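Uncharacterized conserved protein (Idiomarina loihiensis, PDB 2QSD) is of unknown function; it is a conserved bacterial protein with two DUF1543 family regions, built largely of antiparallel beta strands. Local coordinates at residues Pro35-Glu38 and Glu39-Ala43; Leu63-Asp67 and Gly68-His72; Val149-Asp153 and Asn154-Thr158. All coordinates share one frame; numbering follows the deposited sequence.

Contact 1: Pro35-Glu38 and Glu39-Ala43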
ATOM      1  N   PRO A  35      18.532   6.522 -19.137  1.00 50.16           N
ATOM      2  CA  PRO A  35      18.507   6.046 -20.536  1.00 54.09           C
ATOM      3  C   PRO A  35      17.768   4.717 -20.687  1.00 56.10           C
ATOM      4  O   PRO A  35      17.164   4.448 -21.728  1.00 55.50           O
ATOM      5  CB  PRO A  35      19.991   5.845 -20.877  1.00 54.49           C
ATOM      6  CG  PRO A  35      20.763   6.527 -19.771  1.00 54.85           C
ATOM      7  CD  PRO A  35      19.893   6.509 -18.568  1.00 46.75           C
ATOM      8  N   SER A  36      17.840   3.890 -19.650  1.00 56.87           N
ATOM      9  CA  SER A  36      17.136   2.617 -19.619  1.00 54.10           C
ATOM     10  C   SER A  36      16.536   2.404 -18.239  1.00 52.01           C
ATOM     11  O   SER A  36      16.842   3.138 -17.299  1.00 51.15           O
ATOM     12  CB  SER A  36      18.082   1.465 -19.973  1.00 51.50           C
ATOM     13  OG  SER A  36      19.126   1.337 -19.018  1.00 59.84           O
HETATM   14  N   MSE A  37      15.687   1.391 -18.135  1.00 52.58           N
HETATM   15  CA  MSE A  37      15.040   1.021 -16.892  1.00 46.04           C
HETATM   16  C   MSE A  37      16.057   0.554 -15.836  1.00 55.59           C
HETATM   17  O   MSE A  37      16.036   1.037 -14.697  1.00 52.83           O
HETATM   18  CB  MSE A  37      13.987  -0.046 -17.189  1.00 49.10           C
HETATM   19  CG  MSE A  37      12.991  -0.314 -16.078  1.00 69.36           C
HETATM   20 SE   MSE A  37      12.251   1.232 -15.125  1.00 75.64          SE
HETATM   21  CE  MSE A  37      12.704   0.440 -13.448  1.00 44.96           C
ATOM     22  N   GLU A  38      16.967  -0.341 -16.236  1.00 53.74           N
ATOM     23  CA  GLU A  38      18.022  -0.874 -15.359  1.00 54.87           C
ATOM     24  C   GLU A  38      18.966   0.193 -14.815  1.00 52.23           C
ATOM     25  O   GLU A  38      19.568   0.014 -13.761  1.00 57.76           O
ATOM     26  CB  GLU A  38      18.850  -1.943 -16.083  1.00 54.53           C
ATOM     27  CG  GLU A  38      18.107  -3.237 -16.376  1.00 58.88           C
ATOM     28  CD  GLU A  38      19.018  -4.354 -16.877  1.00 63.84           C
ATOM     29  OE1 GLU A  38      20.162  -4.069 -17.307  1.00 61.29           O
ATOM     30  OE2 GLU A  38      18.579  -5.528 -16.843  1.00 61.90           O
ATOM     31  N   GLU A  39      19.093   1.304 -15.532  1.00 52.97           N
ATOM     32  CA  GLU A  39      19.946   2.398 -15.083  1.00 59.24           C
ATOM     33  C   GLU A  39      19.270   3.314 -14.064  1.00 52.75           C
ATOM     34  O   GLU A  39      19.884   4.264 -13.582  1.00 53.79           O
ATOM     35  CB  GLU A  39      20.496   3.190 -16.273  1.00 56.79           C
ATOM     36  CG  GLU A  39      21.602   2.449 -17.024  1.00 65.21           C
ATOM     37  CD  GLU A  39      22.171   3.253 -18.173  1.00 77.32           C
ATOM     38  OE1 GLU A  39      23.053   4.104 -17.926  1.00 92.13           O
ATOM     39  OE2 GLU A  39      21.744   3.028 -19.325  1.00 87.67           O
ATOM     40  N   THR A  40      18.013   3.024 -13.732  1.00 52.01           N
ATOM     41  CA  THR A  40      17.297   3.786 -12.711  1.00 47.90           C
ATOM     42  C   THR A  40      17.281   3.064 -11.360  1.00 47.75           C
ATOM     43  O   THR A  40      16.806   3.623 -10.362  1.00 40.38           O
ATOM     44  CB  THR A  40      15.848   4.111 -13.127  1.00 46.94           C
ATOM     45  OG1 THR A  40      15.060   2.915 -13.129  1.00 47.44           O
ATOM     46  CG2 THR A  40      15.796   4.773 -14.504  1.00 43.50           C
ATOM     47  N   TYR A  41      17.808   1.836 -11.338  1.00 40.28           N
ATOM     48  CA  TYR A  41      17.800   0.995 -10.134  1.00 42.79           C
ATOM     49  C   TYR A  41      18.409   1.644  -8.879  1.00 46.74           C
ATOM     50  O   TYR A  41      17.798   1.555  -7.814  1.00 49.12           O
ATOM     51  CB  TYR A  41      18.389  -0.402 -10.393  1.00 41.24           C
ATOM     52  CG  TYR A  41      17.543  -1.315 -11.263  1.00 48.93           C
ATOM     53  CD1 TYR A  41      16.218  -0.994 -11.583  1.00 51.24           C
ATOM     54  CD2 TYR A  41      18.057  -2.527 -11.740  1.00 49.93           C
ATOM     55  CE1 TYR A  41      15.442  -1.834 -12.372  1.00 41.02           C
ATOM     56  CE2 TYR A  41      17.278  -3.384 -12.532  1.00 39.61           C
ATOM     57  CZ  TYR A  41      15.973  -3.022 -12.840  1.00 43.71           C
ATOM     58  OH  TYR A  41      15.184  -3.838 -13.613  1.00 54.98           O
ATOM     59  N   PRO A  42      19.601   2.291  -8.988  1.00 52.49           N
ATOM     60  CA  PRO A  42      20.107   3.041  -7.826  1.00 50.69           C
ATOM     61  C   PRO A  42      19.148   4.097  -7.285  1.00 48.87           C
ATOM     62  O   PRO A  42      19.014   4.235  -6.066  1.00 53.23           O
ATOM     63  CB  PRO A  42      21.372   3.718  -8.373  1.00 45.84           C
ATOM     64  CG  PRO A  42      21.841   2.800  -9.432  1.00 50.95           C
ATOM     65  CD  PRO A  42      20.574   2.340 -10.100  1.00 52.42           C
ATOM     66  N   ALA A  43      18.485   4.817  -8.187  1.00 43.41           N
ATOM     67  CA  ALA A  43      17.560   5.873  -7.807  1.00 40.73           C
ATOM     68  C   ALA A  43      16.268   5.315  -7.224  1.00 42.09           C
ATOM     69  O   ALA A  43      15.628   5.964  -6.399  1.00 51.36           O
ATOM     70  CB  ALA A  43      17.266   6.779  -8.993  1.00 37.81           C
TER
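Thr40 and Met37 tie together the turn that leads into helix 41-47, and both bonds end on the carbonyl of Met37. Thr40 OG1 reaches Met37 O at 2.6 Å in the carbonyl plane, while Thr40 N comes to Met37 O from above that plane at 3.0 Å. Threonine suits the place because its hydroxyl can grip a carbonyl three residues back while its methyl packs on Ser36 O. Ser36 OG donates to Glu39 OE2 at 3.1 Å, on the lone pair anti to the other carboxylate oxygen.

Outward along Tyr41, CB and CG rest on the carbonyl oxygen of Glu38, CG 3.5 Å from Glu38 O. With CG anti to the carbonyl carbon (chi1 -70°), the ring turns back over the preceding residues, and Glu38 CA sits over its centre in a CH-pi contact, 3.8 Å from the centroid and 8° off the normal. CD2 and CZ lie beneath that same CA, and CD1 and CE1 near Met37 O. At the edge, near the ring plane, CE1 meets the methyl CE of Met37, a selenomethionine, at 3.7 Å; Glu38 CG stays on its own CA's side of the ring, out past CE2 at 3.9 Å and near OH. With an alanine in place of Tyr41, Glu38 CA is likely to lose the aromatic face it lies against, and the Met37 methyl the ring edge beside it.

Leu178 and Pro179 pack on Tyr41. Inward, Thr40 meets Phe11 of strand 9-17 and Val32 of strand 26-34, and Met37 meets Val13, so the turn sits against the sheet from which it emerges.

Contact 2: Leu63-Asp67 and Gly68-His72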
ATOM      1  N   LEU A  63       6.965   7.805 -19.307  1.00 38.76           N
ATOM      2  CA  LEU A  63       6.055   8.944 -19.426  1.00 44.20           C
ATOM      3  C   LEU A  63       6.652   9.987 -20.368  1.00 40.82           C
ATOM      4  O   LEU A  63       7.670  10.596 -20.040  1.00 39.31           O
ATOM      5  CB  LEU A  63       5.858   9.576 -18.046  1.00 42.61           C
ATOM      6  CG  LEU A  63       4.480   9.709 -17.400  1.00 50.24           C
ATOM      7  CD1 LEU A  63       4.517  10.861 -16.406  1.00 46.15           C
ATOM      8  CD2 LEU A  63       3.340   9.893 -18.400  1.00 43.40           C
ATOM      9  N   HIS A  64       6.033  10.193 -21.531  1.00 42.80           N
ATOM     10  CA  HIS A  64       6.550  11.162 -22.514  1.00 37.21           C
ATOM     11  C   HIS A  64       5.574  12.285 -22.864  1.00 44.24           C
ATOM     12  O   HIS A  64       5.988  13.360 -23.320  1.00 41.81           O
ATOM     13  CB  HIS A  64       7.057  10.472 -23.787  1.00 35.52           C
ATOM     14  CG  HIS A  64       6.113   9.456 -24.352  1.00 43.93           C
ATOM     15  ND1 HIS A  64       4.956   9.800 -25.018  1.00 47.29           N
ATOM     16  CD2 HIS A  64       6.165   8.103 -24.364  1.00 44.00           C
ATOM     17  CE1 HIS A  64       4.326   8.704 -25.401  1.00 37.33           C
ATOM     18  NE2 HIS A  64       5.038   7.660 -25.014  1.00 45.64           N
ATOM     19  N   HIS A  65       4.285  12.040 -22.641  1.00 42.37           N
ATOM     20  CA  HIS A  65       3.254  13.032 -22.914  1.00 39.11           C
ATOM     21  C   HIS A  65       2.180  13.019 -21.845  1.00 43.26           C
ATOM     22  O   HIS A  65       1.749  11.945 -21.419  1.00 42.20           O
ATOM     23  CB  HIS A  65       2.612  12.782 -24.279  1.00 40.13           C
ATOM     24  CG  HIS A  65       3.434  13.268 -25.428  1.00 44.70           C
ATOM     25  ND1 HIS A  65       4.367  12.479 -26.065  1.00 43.86           N
ATOM     26  CD2 HIS A  65       3.464  14.465 -26.056  1.00 44.35           C
ATOM     27  CE1 HIS A  65       4.939  13.170 -27.035  1.00 47.17           C
ATOM     28  NE2 HIS A  65       4.407  14.378 -27.053  1.00 40.60           N
ATOM     29  N   VAL A  66       1.777  14.215 -21.405  1.00 40.40           N
ATOM     30  CA  VAL A  66       0.660  14.404 -20.468  1.00 44.46           C
ATOM     31  C   VAL A  66      -0.200  15.598 -20.925  1.00 48.31           C
ATOM     32  O   VAL A  66       0.315  16.711 -21.080  1.00 52.81           O
ATOM     33  CB  VAL A  66       1.137  14.654 -18.995  1.00 42.43           C
ATOM     34  CG1 VAL A  66      -0.060  14.906 -18.070  1.00 38.50           C
ATOM     35  CG2 VAL A  66       1.944  13.490 -18.457  1.00 38.51           C
ATOM     36  N   ASP A  67      -1.494  15.353 -21.143  1.00 46.73           N
ATOM     37  CA  ASP A  67      -2.487  16.390 -21.498  1.00 52.27           C
ATOM     38  C   ASP A  67      -2.095  17.284 -22.687  1.00 49.45           C
ATOM     39  O   ASP A  67      -2.321  18.496 -22.670  1.00 52.57           O
ATOM     40  CB  ASP A  67      -2.848  17.261 -20.278  1.00 54.64           C
ATOM     41  CG  ASP A  67      -3.502  16.474 -19.152  1.00 64.27           C
ATOM     42  OD1 ASP A  67      -4.133  15.425 -19.415  1.00 67.41           O
ATOM     43  OD2 ASP A  67      -3.392  16.925 -17.990  1.00 65.85           O
ATOM     44  N   GLY A  68      -1.491  16.680 -23.706  1.00 42.59           N
ATOM     45  CA  GLY A  68      -1.073  17.412 -24.890  1.00 37.90           C
ATOM     46  C   GLY A  68       0.328  17.992 -24.826  1.00 43.01           C
ATOM     47  O   GLY A  68       0.797  18.581 -25.805  1.00 44.82           O
ATOM     48  N   TYR A  69       0.997  17.826 -23.685  1.00 38.65           N
ATOM     49  CA  TYR A  69       2.350  18.348 -23.491  1.00 42.78           C
ATOM     50  C   TYR A  69       3.396  17.245 -23.583  1.00 43.79           C
ATOM     51  O   TYR A  69       3.220  16.168 -23.023  1.00 46.66           O
ATOM     52  CB  TYR A  69       2.479  19.063 -22.137  1.00 42.78           C
ATOM     53  CG  TYR A  69       1.704  20.360 -22.022  1.00 42.26           C
ATOM     54  CD1 TYR A  69       2.328  21.590 -22.236  1.00 42.26           C
ATOM     55  CD2 TYR A  69       0.352  20.361 -21.684  1.00 42.88           C
ATOM     56  CE1 TYR A  69       1.621  22.789 -22.128  1.00 33.68           C
ATOM     57  CE2 TYR A  69      -0.363  21.552 -21.576  1.00 47.19           C
ATOM     58  CZ  TYR A  69       0.278  22.757 -21.798  1.00 46.74           C
ATOM     59  OH  TYR A  69      -0.430  23.930 -21.683  1.00 60.22           O
ATOM     60  N   ARG A  70       4.482  17.538 -24.292  1.00 42.03           N
ATOM     61  CA  ARG A  70       5.649  16.673 -24.389  1.00 42.02           C
ATOM     62  C   ARG A  70       6.626  16.981 -23.253  1.00 47.69           C
ATOM     63  O   ARG A  70       6.862  18.145 -22.933  1.00 46.80           O
ATOM     64  CB  ARG A  70       6.329  16.884 -25.744  1.00 45.25           C
ATOM     65  CG  ARG A  70       7.571  16.050 -26.003  1.00 40.17           C
ATOM     66  CD  ARG A  70       7.995  16.174 -27.447  1.00 52.91           C
ATOM     67  NE  ARG A  70       9.332  15.637 -27.675  1.00 71.23           N
ATOM     68  CZ  ARG A  70       9.923  15.570 -28.865  1.00 81.84           C
ATOM     69  NH1 ARG A  70      11.147  15.068 -28.964  1.00 73.68           N
ATOM     70  NH2 ARG A  70       9.297  16.003 -29.956  1.00 76.14           N
ATOM     71  N   ILE A  71       7.188  15.931 -22.659  1.00 43.88           N
ATOM     72  CA  ILE A  71       8.092  16.064 -21.528  1.00 43.18           C
ATOM     73  C   ILE A  71       9.530  16.099 -22.019  1.00 46.71           C
ATOM     74  O   ILE A  71       9.971  15.202 -22.742  1.00 51.89           O
ATOM     75  CB  ILE A  71       7.883  14.914 -20.511  1.00 41.96           C
ATOM     76  CG1 ILE A  71       6.458  14.964 -19.954  1.00 39.60           C
ATOM     77  CG2 ILE A  71       8.907  14.989 -19.381  1.00 42.37           C
ATOM     78  CD1 ILE A  71       5.988  13.676 -19.342  1.00 44.83           C
ATOM     79  N   HIS A  72      10.251  17.152 -21.642  1.00 46.59           N
ATOM     80  CA  HIS A  72      11.671  17.271 -21.959  1.00 46.47           C
ATOM     81  C   HIS A  72      12.487  17.197 -20.685  1.00 41.45           C
ATOM     82  O   HIS A  72      12.051  17.679 -19.637  1.00 47.00           O
ATOM     83  CB  HIS A  72      11.965  18.585 -22.676  1.00 46.79           C
ATOM     84  CG  HIS A  72      11.368  18.671 -24.041  1.00 54.10           C
ATOM     85  ND1 HIS A  72      11.950  18.083 -25.143  1.00 46.96           N
ATOM     86  CD2 HIS A  72      10.240  19.276 -24.485  1.00 47.74           C
ATOM     87  CE1 HIS A  72      11.204  18.319 -26.207  1.00 58.56           C
ATOM     88  NE2 HIS A  72      10.161  19.041 -25.835  1.00 50.90           N
TER
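His65 and Arg70 pair across a tight beta hairpin, whose strands 65-66 and 69-74 are joined by a type I' turn from Val66 to Tyr69.

Val66 and Tyr69 form a hydrogen-bonded antiparallel pair, with Val66 N to Tyr69 O and Tyr69 N to Val66 O both 2.9 Å long. Two residues further from the turn, Ile71 N bonds to His64 O, also at 2.9 Å. His65 and Arg70, the non-hydrogen-bonded pair between them, add softer links: His65 CA makes a CA-H...O contact with Tyr69 O, 3.1 Å between the two atoms, and Arg70 CA likewise approaches His64 O. At the corner Asp67 and Gly68 both have positive phi angles. A beta-carbon on Gly68 would be pressed against Asp67 O, which is why a residue without one fits here.

Apolar contacts gather on the inner side. CD1 of Ile71 reaches back across the hairpin to lie 4.1 Å from Val66 CG2 and also brushes CB and the carbonyl oxygen of Leu63. Valine and isoleucine, both beta-branched, suit these extended positions, and strand 105-110 covers Val66 through Val107 and Val109.

On the face of His65 and Arg70, the extended arginine (CG anti to the backbone N, chi1 180°) runs past the imidazole, its CB 3.4 Å from His65 NE2. That nitrogen has its polar partner in Asp162, whereas the far side of the ring is held by the preceding residue: His64 ND1 and His65 ND1 share a hydrogen bond of 2.9 Å, each ring meeting the other at an edge.

Contact 3: Val149-Asp153 and Asn154-Thr158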
ATOM      1  N   VAL A 149       6.329  17.573 -10.114  1.00 57.52           N
ATOM      2  CA  VAL A 149       7.392  16.777 -10.713  1.00 56.48           C
ATOM      3  C   VAL A 149       8.204  17.650 -11.678  1.00 56.90           C
ATOM      4  O   VAL A 149       7.983  17.631 -12.892  1.00 52.13           O
ATOM      5  CB  VAL A 149       6.815  15.523 -11.435  1.00 59.12           C
ATOM      6  CG1 VAL A 149       7.912  14.521 -11.736  1.00 50.28           C
ATOM      7  CG2 VAL A 149       5.725  14.861 -10.597  1.00 47.04           C
ATOM      8  N   ASP A 150       9.141  18.419 -11.127  1.00 58.10           N
ATOM      9  CA  ASP A 150       9.930  19.365 -11.921  1.00 60.28           C
ATOM     10  C   ASP A 150      11.430  19.116 -11.844  1.00 60.81           C
ATOM     11  O   ASP A 150      12.183  19.560 -12.713  1.00 62.04           O
ATOM     12  CB  ASP A 150       9.604  20.814 -11.533  1.00 69.50           C
ATOM     13  CG  ASP A 150      10.007  21.156 -10.105  1.00 84.12           C
ATOM     14  OD1 ASP A 150      10.325  22.338  -9.858  1.00 92.76           O
ATOM     15  OD2 ASP A 150       9.999  20.260  -9.231  1.00 89.93           O
ATOM     16  N   LEU A 151      11.855  18.413 -10.800  1.00 61.04           N
ATOM     17  CA  LEU A 151      13.245  18.012 -10.641  1.00 57.39           C
ATOM     18  C   LEU A 151      13.248  16.538 -10.273  1.00 57.20           C
ATOM     19  O   LEU A 151      12.653  16.144  -9.270  1.00 59.52           O
ATOM     20  CB  LEU A 151      13.912  18.826  -9.531  1.00 56.90           C
ATOM     21  CG  LEU A 151      15.356  19.319  -9.670  1.00 60.15           C
ATOM     22  CD1 LEU A 151      15.902  19.664  -8.291  1.00 64.70           C
ATOM     23  CD2 LEU A 151      16.284  18.334 -10.378  1.00 55.83           C
ATOM     24  N   VAL A 152      13.886  15.725 -11.112  1.00 53.68           N
ATOM     25  CA  VAL A 152      13.939  14.277 -10.920  1.00 46.01           C
ATOM     26  C   VAL A 152      15.341  13.779 -11.256  1.00 50.84           C
ATOM     27  O   VAL A 152      15.774  13.900 -12.404  1.00 52.14           O
ATOM     28  CB  VAL A 152      12.934  13.515 -11.841  1.00 48.11           C
ATOM     29  CG1 VAL A 152      12.916  12.042 -11.481  1.00 35.69           C
ATOM     30  CG2 VAL A 152      11.524  14.085 -11.763  1.00 29.44           C
ATOM     31  N   ASP A 153      16.029  13.212 -10.262  1.00 49.43           N
ATOM     32  CA  ASP A 153      17.400  12.688 -10.414  1.00 55.73           C
ATOM     33  C   ASP A 153      18.342  13.665 -11.128  1.00 58.41           C
ATOM     34  O   ASP A 153      18.994  13.304 -12.112  1.00 54.83           O
ATOM     35  CB  ASP A 153      17.410  11.322 -11.130  1.00 59.33           C
ATOM     36  CG  ASP A 153      16.536  10.270 -10.443  1.00 61.27           C
ATOM     37  OD1 ASP A 153      16.204  10.422  -9.245  1.00 57.33           O
ATOM     38  OD2 ASP A 153      16.193   9.275 -11.116  1.00 55.54           O
ATOM     39  N   ASN A 154      18.374  14.904 -10.632  1.00 64.33           N
ATOM     40  CA  ASN A 154      19.191  16.005 -11.182  1.00 70.01           C
ATOM     41  C   ASN A 154      18.852  16.434 -12.614  1.00 65.77           C
ATOM     42  O   ASN A 154      19.660  17.074 -13.289  1.00 63.97           O
ATOM     43  CB  ASN A 154      20.699  15.738 -11.017  1.00 76.05           C
ATOM     44  CG  ASN A 154      21.127  15.704  -9.559  1.00 90.80           C
ATOM     45  OD1 ASN A 154      20.700  16.537  -8.751  1.00 94.41           O
ATOM     46  ND2 ASN A 154      21.973  14.738  -9.216  1.00 90.56           N
ATOM     47  N   HIS A 155      17.651  16.080 -13.061  1.00 62.08           N
ATOM     48  CA  HIS A 155      17.160  16.498 -14.363  1.00 57.95           C
ATOM     49  C   HIS A 155      15.907  17.334 -14.194  1.00 53.53           C
ATOM     50  O   HIS A 155      15.009  16.977 -13.426  1.00 51.13           O
ATOM     51  CB  HIS A 155      16.876  15.293 -15.256  1.00 55.35           C
ATOM     52  CG  HIS A 155      18.106  14.599 -15.745  1.00 59.56           C
ATOM     53  ND1 HIS A 155      18.705  13.570 -15.053  1.00 59.57           N
ATOM     54  CD2 HIS A 155      18.843  14.778 -16.867  1.00 60.71           C
ATOM     55  CE1 HIS A 155      19.760  13.146 -15.724  1.00 60.16           C
ATOM     56  NE2 HIS A 155      19.866  13.862 -16.829  1.00 60.92           N
ATOM     57  N   TYR A 156      15.863  18.456 -14.903  1.00 54.58           N
ATOM     58  CA  TYR A 156      14.707  19.342 -14.864  1.00 57.65           C
ATOM     59  C   TYR A 156      13.654  18.916 -15.881  1.00 53.49           C
ATOM     60  O   TYR A 156      13.980  18.511 -16.996  1.00 54.65           O
ATOM     61  CB  TYR A 156      15.131  20.796 -15.083  1.00 63.26           C
ATOM     62  CG  TYR A 156      15.917  21.380 -13.927  1.00 70.44           C
ATOM     63  CD1 TYR A 156      15.263  21.963 -12.842  1.00 73.13           C
ATOM     64  CD2 TYR A 156      17.314  21.345 -13.915  1.00 73.83           C
ATOM     65  CE1 TYR A 156      15.976  22.498 -11.774  1.00 73.04           C
ATOM     66  CE2 TYR A 156      18.040  21.878 -12.851  1.00 71.50           C
ATOM     67  CZ  TYR A 156      17.361  22.453 -11.785  1.00 76.74           C
ATOM     68  OH  TYR A 156      18.063  22.986 -10.729  1.00 80.18           O
ATOM     69  N   VAL A 157      12.392  18.993 -15.476  1.00 53.26           N
ATOM     70  CA  VAL A 157      11.269  18.641 -16.335  1.00 54.11           C
ATOM     71  C   VAL A 157      10.673  19.908 -16.942  1.00 58.62           C
ATOM     72  O   VAL A 157      10.188  20.786 -16.219  1.00 61.66           O
ATOM     73  CB  VAL A 157      10.176  17.880 -15.546  1.00 53.64           C
ATOM     74  CG1 VAL A 157       8.948  17.619 -16.418  1.00 54.85           C
ATOM     75  CG2 VAL A 157      10.730  16.575 -14.996  1.00 49.52           C
ATOM     76  N   THR A 158      10.733  20.009 -18.268  1.00 56.98           N
ATOM     77  CA  THR A 158      10.086  21.107 -18.981  1.00 55.03           C
ATOM     78  C   THR A 158       9.048  20.563 -19.951  1.00 53.03           C
ATOM     79  O   THR A 158       9.196  19.463 -20.476  1.00 60.86           O
ATOM     80  CB  THR A 158      11.093  22.020 -19.723  1.00 57.16           C
ATOM     81  OG1 THR A 158      11.922  21.234 -20.585  1.00 65.79           O
ATOM     82  CG2 THR A 158      11.970  22.779 -18.729  1.00 65.52           C
TER
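Val152 and His155 close a type I' turn as a hydrogen-bonded antiparallel pair, Val152 N giving a nearly straight bond to His155 O (2.9 Å, 173° at the hydrogen) and His155 N returning one to Val152 O from above the carbonyl plane. A third bond, Val157 N to Asp150 O at 2.8 Å, continues the ladder past the non-hydrogen-bonded pair of Leu151 and Tyr156. Both corner residues, Asp153 and Asn154, take positive phi angles; asparagine tolerates this conformation better than most residues that carry a side chain.

His155 adds a further tie. The first torsion (chi1 -72°) sets the imidazole beside the backbone N and back toward the turn, and ND1 donates to Asp153 O at 3.0 Å. The bond is bent, and the oxygen lies 28° out of the ring plane. Val152 O, by contrast, lies at the edge of the ring, in its plane.

These residues form a beta hairpin with a two-residue loop between strands 151-152 and 155-161, the former an outermost strand of its sheet within the chain. Leu151 and Tyr156 lie side by side on one face, pointing the same way: Leu151 CG is 3.9 Å from Tyr156 CE1, and CD2 of the leucine comes over one face of the phenol ring. An exposed leucine thus gains an aromatic surface to lie on.

The other face carries Val152, and there Val152 CG2 meets Val157 CG2 obliquely at 4.2 Å. Val157 CB also rests on Val149 O, 3.5 Å away. Compact beta-branched residues suit this buried side, where Val33 packs on Val152 and Leu86 on Val157. Asp153 turns outward from the hairpin, and its OD2 accepts a hydrogen bond from the backbone N of Val33.

Contacts 2 and 3 are both hairpins with type I' turns, and their longer strands, 69-74 and 155-161, are neighbours in one antiparallel sheet with the short strands at its two edges within the chain. Their centres lie about 13 Å apart; His72 N probably bonds to Thr158 O (2.8 Å), and Ile71 CG2 packs on Val157 CG1 at 4.0 Å. Contact 1, the turn after strand 26-34, touches contact 3 where Ala43 CB meets Asp153 OD2 at 3.4 Å, but stays about 9 Å from contact 2 at the nearest atoms. Contacts 1 and 2 belong to the first DUF1543 range and contact 3 to the second. No active site is known to which they could be related.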